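Local coordinates for sensor protein CzcS (Pseudomonas aeruginosa, PDB 5GPO) that senses zinc in the periplasm through this sensor domain and, as a membrane histidine kinase, probably passes the signal on by phosphorylation within a two-component system, at residues Leu85-Gln95 and Leu105-Arg113. Numbering follows the deposited sequence.
Sequences LQADARQPVFQ and LLSIGASMR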
loop_
_atom_site.group_PDB
_atom_site.type_symbol
_atom_site.label_atom_id
_atom_site.label_comp_id
_atom_site.label_asym_id
_atom_site.label_seq_id
_atom_site.Cartn_x
_atom_site.Cartn_y
_atom_site.Cartn_z
ATOM N N LEU B 85 5.186 -15.711 -19.184
ATOM C CA LEU B 85 6.506 -15.874 -18.575
ATOM C C LEU B 85 7.040 -17.284 -18.806
ATOM O O LEU B 85 8.206 -17.474 -19.172
ATOM C CB LEU B 85 6.431 -15.577 -17.077
ATOM C CG LEU B 85 6.229 -14.133 -16.622
ATOM C CD1 LEU B 85 6.041 -14.079 -15.106
ATOM C CD2 LEU B 85 7.403 -13.261 -17.041
ATOM N N GLN B 86 6.188 -18.290 -18.604
ATOM C CA GLN B 86 6.616 -19.677 -18.742
ATOM C C GLN B 86 6.841 -20.078 -20.195
ATOM O O GLN B 86 7.500 -21.096 -20.445
ATOM C CB GLN B 86 5.591 -20.585 -18.062
ATOM C CG GLN B 86 5.530 -20.336 -16.552
ATOM C CD GLN B 86 4.557 -21.244 -15.816
ATOM O OE1 GLN B 86 3.534 -21.658 -16.362
ATOM N NE2 GLN B 86 4.881 -21.562 -14.567
ATOM N N ALA B 87 6.329 -19.305 -21.158
ATOM C CA ALA B 87 6.657 -19.492 -22.566
ATOM C C ALA B 87 7.840 -18.627 -23.016
ATOM O O ALA B 87 7.962 -18.322 -24.213
ATOM C CB ALA B 87 5.431 -19.214 -23.438
ATOM N N ASP B 88 8.702 -18.224 -22.079
ATOM C CA ASP B 88 9.933 -17.480 -22.371
ATOM C C ASP B 88 9.691 -16.225 -23.213
ATOM O O ASP B 88 10.533 -15.848 -24.032
ATOM C CB ASP B 88 10.969 -18.381 -23.048
ATOM C CG ASP B 88 11.516 -19.440 -22.111
ATOM O OD1 ASP B 88 11.722 -19.129 -20.917
ATOM O OD2 ASP B 88 11.735 -20.585 -22.567
ATOM N N ALA B 89 8.556 -15.555 -23.018
ATOM C CA ALA B 89 8.402 -14.220 -23.583
ATOM C C ALA B 89 9.495 -13.297 -23.046
ATOM O O ALA B 89 10.031 -13.501 -21.951
ATOM C CB ALA B 89 7.020 -13.641 -23.258
ATOM N N ARG B 90 9.837 -12.281 -23.837
ATOM C CA ARG B 90 10.842 -11.315 -23.407
ATOM C C ARG B 90 10.410 -10.646 -22.110
ATOM O O ARG B 90 9.249 -10.264 -21.953
ATOM C CB ARG B 90 11.062 -10.259 -24.488
ATOM N N GLN B 91 11.349 -10.506 -21.182
ATOM C CA GLN B 91 11.055 -9.924 -19.872
ATOM C C GLN B 91 11.639 -8.522 -19.719
ATOM O O GLN B 91 12.685 -8.217 -20.297
ATOM C CB GLN B 91 11.576 -10.830 -18.766
ATOM C CG GLN B 91 10.966 -12.223 -18.795
ATOM C CD GLN B 91 11.265 -12.996 -17.532
ATOM O OE1 GLN B 91 11.851 -12.458 -16.590
ATOM N NE2 GLN B 91 10.854 -14.260 -17.496
ATOM N N PRO B 92 10.965 -7.660 -18.930
ATOM C CA PRO B 92 9.694 -7.948 -18.257
ATOM C C PRO B 92 8.512 -8.001 -19.235
ATOM O O PRO B 92 8.550 -7.367 -20.289
ATOM C CB PRO B 92 9.561 -6.791 -17.258
ATOM C CG PRO B 92 10.338 -5.676 -17.868
ATOM C CD PRO B 92 11.498 -6.334 -18.564
ATOM N N VAL B 93 7.503 -8.794 -18.899
ATOM C CA VAL B 93 6.297 -8.933 -19.709
ATOM C C VAL B 93 5.232 -7.987 -19.168
ATOM O O VAL B 93 4.937 -7.991 -17.969
ATOM C CB VAL B 93 5.787 -10.388 -19.696
ATOM C CG1 VAL B 93 4.515 -10.504 -20.511
ATOM C CG2 VAL B 93 6.853 -11.347 -20.236
ATOM N N PHE B 94 4.640 -7.190 -20.054
ATOM C CA PHE B 94 3.575 -6.267 -19.709
ATOM C C PHE B 94 2.238 -6.840 -20.136
ATOM O O PHE B 94 2.123 -7.528 -21.154
ATOM C CB PHE B 94 3.764 -4.903 -20.377
ATOM C CG PHE B 94 4.764 -4.033 -19.695
ATOM C CD1 PHE B 94 4.375 -3.210 -18.647
ATOM C CD2 PHE B 94 6.090 -4.028 -20.097
ATOM C CE1 PHE B 94 5.300 -2.390 -18.004
ATOM C CE2 PHE B 94 7.017 -3.210 -19.468
ATOM C CZ PHE B 94 6.619 -2.392 -18.414
ATOM N N GLN B 95 1.213 -6.530 -19.354
ATOM C CA GLN B 95 -0.120 -7.012 -19.667
ATOM C C GLN B 95 -1.124 -5.942 -19.297
ATOM O O GLN B 95 -1.162 -5.504 -18.145
ATOM C CB GLN B 95 -0.421 -8.298 -18.914
ATOM C CG GLN B 95 -1.802 -8.826 -19.185
ATOM C CD GLN B 95 -2.207 -9.823 -18.143
ATOM O OE1 GLN B 95 -2.360 -9.474 -16.962
ATOM N NE2 GLN B 95 -2.357 -11.074 -18.550
ATOM N N LEU B 105 -6.686 -3.073 -15.805
ATOM C CA LEU B 105 -5.507 -3.381 -15.007
ATOM C C LEU B 105 -4.260 -3.296 -15.869
ATOM O O LEU B 105 -4.298 -3.585 -17.069
ATOM C CB LEU B 105 -5.581 -4.791 -14.408
ATOM C CG LEU B 105 -6.792 -5.017 -13.516
ATOM C CD1 LEU B 105 -6.843 -6.469 -13.093
ATOM C CD2 LEU B 105 -6.718 -4.088 -12.301
ATOM N N LEU B 106 -3.154 -2.903 -15.246
ATOM C CA LEU B 106 -1.835 -3.001 -15.856
ATOM C C LEU B 106 -0.957 -3.834 -14.936
ATOM O O LEU B 106 -0.836 -3.535 -13.745
ATOM C CB LEU B 106 -1.210 -1.627 -16.107
ATOM C CG LEU B 106 0.197 -1.726 -16.721
ATOM C CD1 LEU B 106 0.194 -2.518 -18.030
ATOM C CD2 LEU B 106 0.838 -0.338 -16.925
ATOM N N SER B 107 -0.413 -4.918 -15.475
ATOM C CA SER B 107 0.466 -5.794 -14.729
ATOM C C SER B 107 1.807 -5.912 -15.446
ATOM O O SER B 107 1.931 -5.648 -16.649
ATOM C CB SER B 107 -0.136 -7.190 -14.548
ATOM O OG SER B 107 -1.484 -7.130 -14.141
ATOM N N ILE B 108 2.816 -6.291 -14.670
ATOM C CA ILE B 108 4.157 -6.563 -15.167
ATOM C C ILE B 108 4.630 -7.829 -14.477
ATOM O O ILE B 108 4.318 -8.057 -13.297
ATOM C CB ILE B 108 5.118 -5.363 -14.931
ATOM C CG1 ILE B 108 6.429 -5.541 -15.711
ATOM C CG2 ILE B 108 5.382 -5.125 -13.449
ATOM C CD1 ILE B 108 7.349 -4.323 -15.632
ATOM N N GLY B 109 5.331 -8.681 -15.210
ATOM C CA GLY B 109 5.852 -9.913 -14.659
ATOM C C GLY B 109 7.307 -10.132 -15.028
ATOM O O GLY B 109 7.759 -9.742 -16.102
ATOM N N ALA B 110 8.040 -10.759 -14.110
ATOM C CA ALA B 110 9.412 -11.135 -14.416
ATOM C C ALA B 110 9.844 -12.302 -13.541
ATOM O O ALA B 110 9.325 -12.521 -12.442
ATOM C CB ALA B 110 10.377 -9.950 -14.248
ATOM N N SER B 111 10.816 -13.051 -14.048
ATOM C CA SER B 111 11.459 -14.087 -13.261
ATOM C C SER B 111 12.584 -13.463 -12.450
ATOM O O SER B 111 13.273 -12.551 -12.924
ATOM C CB SER B 111 12.002 -15.209 -14.149
ATOM O OG SER B 111 11.000 -15.751 -14.993
ATOM N N MET B 112 12.732 -13.929 -11.211
ATOM C CA MET B 112 13.778 -13.460 -10.310
ATOM C C MET B 112 14.372 -14.657 -9.594
ATOM O O MET B 112 13.841 -15.769 -9.655
ATOM C CB MET B 112 13.245 -12.445 -9.290
ATOM C CG MET B 112 12.707 -11.219 -9.958
ATOM S SD MET B 112 12.213 -9.928 -8.828
ATOM C CE MET B 112 11.432 -8.835 -10.025
ATOM N N ARG B 113 15.494 -14.427 -8.920
ATOM C CA ARG B 113 16.040 -15.409 -7.995
ATOM C C ARG B 113 16.211 -14.733 -6.649
ATOM O O ARG B 113 16.990 -13.781 -6.526
ATOM C CB ARG B 113 17.370 -15.987 -8.476
ATOM C CG ARG B 113 17.890 -17.091 -7.552
ATOM C CD ARG B 113 18.989 -17.890 -8.224
ATOM N NE ARG B 113 18.547 -18.440 -9.505
ATOM C CZ ARG B 113 17.968 -19.628 -9.658
ATOM N NH1 ARG B 113 17.757 -20.413 -8.611
ATOM N NH2 ARG B 113 17.601 -20.032 -10.867
HETATM O O HOH W 1 14.155 -10.841 -15.519
HETATM O O HOH W 2 -1.858 -9.920 -14.019
HETATM O O HOH W 3 -2.974 -6.958 -16.051
#
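V93 and Q95 pair with G109 and S107 through four antiparallel backbone hydrogen bonds, two to each hydrogen-bonded pair, joining strand 93-98, outermost of the sheet within this chain, to strand 104-113 as a β-hairpin. F94 and I108 form the non-hydrogen-bonded pair between them, where I108 CA also makes a CA-H...O contact of 3.2 Å to V93 O.

Beyond the strand pairing, the Q91 side-chain carbonyl takes the place of a backbone acceptor. The chain reaches P92 through a cis peptide bond, and Q91 extends its amide to S111: OE1 accepts from S111 N at 2.8 Å, while NE2 donates to S111 OG at 2.9 Å, nearly in the amide plane. The first donor stands 38° out of the carbonyl plane, yet both bonds are almost straight, and together they fix the rotation of the amide. S111 OG also bonds Q121 on strand 119-127.

Apolar contacts gather on the face carrying F94 and I108. With CG1 anti to its backbone N (chi1 -168°), I108 runs alongside the phenyl ring; CG1 lies over one ring face in a CH-pi contact, 4.1 Å from the centroid, and CD1 comes within 3.5 Å of F94 CZ. P92 CB packs on I108 CD1 at 3.7 Å. L17 and R10 of the second subunit pack on I108 and F94, respectively.

The other face turns to helix 75-86. There L85 CD2 meets G109 O at 3.7 Å, and L85 CD1 lies close to where a side chain at G109 would begin, so glycine suits the site. A water donates to both Q95 OE1 and S107 OG. The helix side thus mixes apolar packing (L85, V93 on L81) with polar ends satisfied by A77, S125 and water, whereas the apolar F94/I108 side meets the second subunit.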